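Local coordinates for protein exonuclease mut-7 homolog (PDB 7JW2) that probably trims the 3' ends of AGO1-bound microRNAs as a magnesium-dependent 3'-5' exoribonuclease, here represented by its EXO domain, at residues S38-P42 with S170-Q174; E49-I53 with I64-V68. All coordinates share one frame; numbering follows the deposited sequence.

Contact 1: S38-P42 with S170-Q174; sequences SEWKP and SNWAQ
Glu39 and Trp172 carry this contact, an aliphatic stem laid over an indole face at the end of strand 33-40. Followed outward, the glutamate begins with CB, which lies 3.6 Å from Trp172 CD2 at the fusion of the two rings. CG comes next, set beside the backbone N and anti to the carbonyl carbon (chi1 -51°), and it sits almost exactly over the six-membered ring: 3.6 Å from CG to the Trp172 ring centroid and 3° off the normal, a clear CH-pi contact. A second bend, at chi2, brings the rest of the chain back across the indole. CD therefore stays above the CE2-CZ2 bond, and the carboxylate plane makes 29° with the ring. At the tip OE2 stands above the plane but just outside the ring outline, past Trp172 CE2 (3.7 Å), while OE1 accepts a hydrogen bond from Gln54.

Ser170 OG, hydrogen-bonded to Asn167 O, lies over the opposite face toward the rim, and Trp172 NE1 donates to Gln168 O. Trp40 O comes obliquely to the root of the indole, 3.4 Å from Trp172 CB. Pro42 then lays CD against the backbone at Trp172 N (3.8 Å), and Lys41 CG rests on Ala173 CB at 4.0 Å before its extended chain runs on to a salt bridge with Glu49. The loop residues are presented by a type I turn from Asn171 to Gln174, with an Asx turn in which Asn171 OD1 accepts from Ala173 N (3.0 Å).

No hydrogen bond crosses between 38-42 and 170-174. An inner strand of the mixed sheet of the RNase H-like exonuclease domain is thus joined to the loop between helices 151-159 and 179-205 by carbon contacts and ring-face packing, with Glu39 OE1, Lys41 NZ and Trp172 NE1 bonded outside the two segments.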
loop_
_atom_site.group_PDB
_atom_site.type_symbol
_atom_site.label_atom_id
_atom_site.label_comp_id
_atom_site.label_asym_id
_atom_site.label_seq_id
_atom_site.Cartn_x
_atom_site.Cartn_y
_atom_site.Cartn_z
ATOM N N SER A 38 5.398 13.715 -15.212
ATOM C CA SER A 38 5.027 14.587 -14.106
ATOM C C SER A 38 4.635 15.952 -14.638
ATOM O O SER A 38 5.010 16.339 -15.751
ATOM C CB SER A 38 6.158 14.705 -13.079
ATOM O OG SER A 38 7.306 15.317 -13.624
ATOM N N GLU A 39 3.860 16.669 -13.822
ATOM C CA GLU A 39 3.472 18.040 -14.114
ATOM C C GLU A 39 3.855 18.925 -12.939
ATOM O O GLU A 39 3.689 18.546 -11.774
ATOM C CB GLU A 39 1.959 18.179 -14.397
ATOM C CG GLU A 39 1.376 17.208 -15.430
ATOM C CD GLU A 39 2.098 17.233 -16.759
ATOM O OE1 GLU A 39 2.134 16.173 -17.430
ATOM O OE2 GLU A 39 2.633 18.302 -17.147
ATOM N N TRP A 40 4.312 20.136 -13.257
ATOM C CA TRP A 40 4.877 21.042 -12.272
ATOM C C TRP A 40 4.084 22.337 -12.225
ATOM O O TRP A 40 3.518 22.769 -13.232
ATOM C CB TRP A 40 6.343 21.324 -12.611
ATOM C CG TRP A 40 7.181 20.086 -12.482
ATOM C CD1 TRP A 40 7.216 19.028 -13.341
ATOM C CD2 TRP A 40 8.071 19.769 -11.412
ATOM N NE1 TRP A 40 8.090 18.070 -12.873
ATOM C CE2 TRP A 40 8.621 18.502 -11.687
ATOM C CE3 TRP A 40 8.462 20.439 -10.248
ATOM C CZ2 TRP A 40 9.543 17.893 -10.848
ATOM C CZ3 TRP A 40 9.371 19.833 -9.412
ATOM C CH2 TRP A 40 9.903 18.569 -9.717
ATOM N N LYS A 41 4.036 22.934 -11.042
ATOM C CA LYS A 41 3.427 24.251 -10.914
ATOM C C LYS A 41 4.186 25.256 -11.776
ATOM O O LYS A 41 5.420 25.218 -11.829
ATOM C CB LYS A 41 3.462 24.704 -9.461
ATOM C CG LYS A 41 2.723 23.837 -8.474
ATOM C CD LYS A 41 2.742 24.540 -7.123
ATOM C CE LYS A 41 2.082 23.728 -6.035
ATOM N NZ LYS A 41 1.932 24.565 -4.802
ATOM N N PRO A 42 3.495 26.167 -12.465
ATOM C CA PRO A 42 4.204 27.275 -13.118
ATOM C C PRO A 42 5.055 28.020 -12.100
ATOM O O PRO A 42 4.680 28.158 -10.937
ATOM C CB PRO A 42 3.074 28.152 -13.667
ATOM C CG PRO A 42 1.918 27.231 -13.839
ATOM C CD PRO A 42 2.051 26.171 -12.761
ATOM N N SER A 170 -0.454 24.633 -19.089
ATOM C CA SER A 170 -1.623 25.109 -18.364
ATOM C C SER A 170 -1.280 25.336 -16.891
ATOM O O SER A 170 -0.165 25.068 -16.424
ATOM C CB SER A 170 -2.773 24.124 -18.511
ATOM O OG SER A 170 -2.437 22.896 -17.873
ATOM N N ASN A 171 -2.258 25.843 -16.134
ATOM C CA ASN A 171 -2.017 26.188 -14.740
ATOM C C ASN A 171 -2.170 24.925 -13.911
ATOM O O ASN A 171 -3.256 24.588 -13.436
ATOM C CB ASN A 171 -2.976 27.281 -14.283
ATOM C CG ASN A 171 -2.760 27.653 -12.845
ATOM O OD1 ASN A 171 -1.887 27.111 -12.173
ATOM N ND2 ASN A 171 -3.562 28.578 -12.354
ATOM N N TRP A 172 -1.051 24.215 -13.727
ATOM C CA TRP A 172 -1.084 22.968 -12.966
ATOM C C TRP A 172 -1.265 23.173 -11.465
ATOM O O TRP A 172 -1.443 22.181 -10.739
ATOM C CB TRP A 172 0.193 22.163 -13.247
ATOM C CG TRP A 172 0.236 21.662 -14.664
ATOM C CD1 TRP A 172 1.019 22.133 -15.683
ATOM C CD2 TRP A 172 -0.594 20.646 -15.228
ATOM N NE1 TRP A 172 0.739 21.456 -16.857
ATOM C CE2 TRP A 172 -0.233 20.522 -16.597
ATOM C CE3 TRP A 172 -1.573 19.791 -14.707
ATOM C CZ2 TRP A 172 -0.849 19.616 -17.456
ATOM C CZ3 TRP A 172 -2.174 18.865 -15.567
ATOM C CH2 TRP A 172 -1.812 18.794 -16.927
ATOM N N ALA A 173 -1.273 24.415 -10.982
ATOM C CA ALA A 173 -1.492 24.673 -9.566
ATOM C C ALA A 173 -2.961 24.874 -9.221
ATOM O O ALA A 173 -3.306 24.867 -8.036
ATOM C CB ALA A 173 -0.688 25.902 -9.123
ATOM N N GLN A 174 -3.830 25.047 -10.214
ATOM C CA GLN A 174 -5.234 25.261 -9.898
ATOM C C GLN A 174 -5.890 23.958 -9.442
ATOM O O GLN A 174 -5.539 22.865 -9.902
ATOM C CB GLN A 174 -5.965 25.863 -11.093
ATOM C CG GLN A 174 -6.399 24.880 -12.155
ATOM C CD GLN A 174 -6.797 25.582 -13.445
ATOM O OE1 GLN A 174 -7.040 26.786 -13.452
ATOM N NE2 GLN A 174 -6.845 24.839 -14.544
#

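Contact 2: E49-I53 with I64-V68; sequences EVSLI and IDVMV
Ile64 opens the pairing with Ile53, an antiparallel hydrogen-bonded pair in which each residue both gives and takes. Ile64 N donates to Ile53 O at 2.7 Å, and Ile53 N returns a bond to Ile64 O at 3.1 Å. The same Ile64 O also receives a CA-H...O contact from Leu52 CA (3.2 Å). The side chain of Ile64 lies on the same face of the sheet as that of Ile53, its CD1 4.3 Å from Ile53 CB, where Trp76 of helix 73-84 touches both.

Asp65 follows as the non-hydrogen-bonded partner of Leu52, whose CD2 reaches to 3.8 Å from Asp65 CA. With CG anti to the backbone N (chi1 -173°), the carboxylate turns to the start of the short helix 66-69. It is the N-cap: OD1 accepts from Val68 N at 3.1 Å, met from above the carboxylate plane, while OD2 forms a salt bridge with Arg175. Here the second strand of the hairpin 50-56/61-65, in the mixed sheet of this RNase H-like exonuclease domain, gives way to helix. The facing strand is itself irregular, for Ser51 and Leu52 both lie opposite Glu39 in a classic beta bulge.

Val66 N continues the pairing past the strand end by donating to Ser51 O at 3.0 Å. Its side chain leans obliquely against Val50, CG2 lying 3.9 Å from Val50 CG1, and the same methyl touches Ile53 CD1.

Met67 is more peripheral: a bend at chi3 (65°) carries its CE methyl to Ala173 O, where it packs. Its side chain also lies against Lys41 and Arg175, which shares Ser51 OG with Trp172 O.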
loop_
_atom_site.group_PDB
_atom_site.type_symbol
_atom_site.label_atom_id
_atom_site.label_comp_id
_atom_site.label_asym_id
_atom_site.label_seq_id
_atom_site.Cartn_x
_atom_site.Cartn_y
_atom_site.Cartn_z
ATOM N N GLU A 49 7.863 23.179 -7.672
ATOM C CA GLU A 49 6.966 22.371 -6.855
ATOM C C GLU A 49 6.176 21.443 -7.763
ATOM O O GLU A 49 5.677 21.877 -8.804
ATOM C CB GLU A 49 6.005 23.251 -6.048
ATOM C CG GLU A 49 6.628 23.899 -4.830
ATOM C CD GLU A 49 5.587 24.540 -3.940
ATOM O OE1 GLU A 49 5.608 24.295 -2.714
ATOM O OE2 GLU A 49 4.742 25.283 -4.477
ATOM N N VAL A 50 6.080 20.163 -7.376
ATOM C CA VAL A 50 5.356 19.167 -8.163
ATOM C C VAL A 50 3.855 19.332 -7.978
ATOM O O VAL A 50 3.363 19.492 -6.851
ATOM C CB VAL A 50 5.777 17.743 -7.756
ATOM C CG1 VAL A 50 5.116 16.704 -8.683
ATOM C CG2 VAL A 50 7.278 17.601 -7.805
ATOM N N SER A 51 3.111 19.244 -9.085
ATOM C CA SER A 51 1.656 19.161 -9.029
ATOM C C SER A 51 1.159 17.721 -9.128
ATOM O O SER A 51 0.403 17.269 -8.262
ATOM C CB SER A 51 1.035 20.023 -10.143
ATOM O OG SER A 51 -0.361 19.798 -10.237
ATOM N N LEU A 52 1.588 16.996 -10.165
ATOM C CA LEU A 52 1.160 15.629 -10.432
ATOM C C LEU A 52 2.369 14.772 -10.753
ATOM O O LEU A 52 3.335 15.254 -11.341
ATOM C CB LEU A 52 0.199 15.543 -11.634
ATOM C CG LEU A 52 -1.158 16.241 -11.552
ATOM C CD1 LEU A 52 -1.886 16.058 -12.875
ATOM C CD2 LEU A 52 -1.990 15.686 -10.410
ATOM N N ILE A 53 2.300 13.497 -10.356
ATOM C CA ILE A 53 3.156 12.441 -10.900
ATOM C C ILE A 53 2.249 11.369 -11.483
ATOM O O ILE A 53 1.320 10.904 -10.809
ATOM C CB ILE A 53 4.093 11.860 -9.829
ATOM C CG1 ILE A 53 5.084 12.936 -9.375
ATOM C CG2 ILE A 53 4.856 10.658 -10.403
ATOM C CD1 ILE A 53 5.839 12.546 -8.130
ATOM N N ILE A 64 -0.877 10.872 -9.213
ATOM C CA ILE A 64 -0.706 11.258 -7.813
ATOM C C ILE A 64 -0.824 12.773 -7.711
ATOM O O ILE A 64 -0.002 13.504 -8.283
ATOM C CB ILE A 64 0.644 10.792 -7.251
ATOM C CG1 ILE A 64 0.869 9.290 -7.469
ATOM C CG2 ILE A 64 0.754 11.176 -5.747
ATOM C CD1 ILE A 64 2.332 8.914 -7.282
ATOM N N ASP A 65 -1.834 13.245 -6.967
ATOM C CA ASP A 65 -2.030 14.678 -6.734
ATOM C C ASP A 65 -1.159 15.061 -5.547
ATOM O O ASP A 65 -1.522 14.825 -4.387
ATOM C CB ASP A 65 -3.495 15.010 -6.484
ATOM C CG ASP A 65 -3.734 16.500 -6.410
ATOM O OD1 ASP A 65 -2.785 17.227 -6.072
ATOM O OD2 ASP A 65 -4.859 16.927 -6.714
ATOM N N VAL A 66 0.018 15.612 -5.838
ATOM C CA VAL A 66 0.973 15.893 -4.777
ATOM C C VAL A 66 0.490 17.054 -3.926
ATOM O O VAL A 66 0.797 17.131 -2.732
ATOM C CB VAL A 66 2.360 16.156 -5.389
ATOM C CG1 VAL A 66 3.364 16.560 -4.319
ATOM C CG2 VAL A 66 2.846 14.894 -6.137
ATOM N N MET A 67 -0.279 17.969 -4.520
ATOM C CA MET A 67 -0.765 19.128 -3.780
ATOM C C MET A 67 -1.782 18.736 -2.718
ATOM O O MET A 67 -1.797 19.313 -1.625
ATOM C CB MET A 67 -1.377 20.136 -4.752
ATOM C CG MET A 67 -0.352 20.869 -5.580
ATOM S SD MET A 67 -1.113 22.051 -6.723
ATOM C CE MET A 67 -1.844 23.202 -5.577
ATOM N N VAL A 68 -2.645 17.766 -3.013
ATOM C CA VAL A 68 -3.772 17.426 -2.145
ATOM C C VAL A 68 -3.463 16.240 -1.228
ATOM O O VAL A 68 -4.020 16.125 -0.127
ATOM C CB VAL A 68 -5.023 17.148 -3.003
ATOM C CG1 VAL A 68 -6.194 16.675 -2.147
ATOM C CG2 VAL A 68 -5.419 18.403 -3.787
#

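Overall arrangement
From the N terminus the chain runs through strand 33-40, and its end, 38-42, supplies the first half of contact 1. Strand 50-56 comes next, and after a short turn strand 61-65 runs back along it, so contact 2 closes the small hairpin loop. Much later 170-174, separated from 38-42 by 127 residues, returns to close the large loop of contact 1, within which contact 2 is nested. Their centres are 9 Å apart and the two touch: Glu39 O lies 2.8 Å from Ser51 N between neighbouring strands, and Trp172 O lies 2.7 Å from Ser51 OG. Together they tie the loop before helix 179-205 to three adjacent strands.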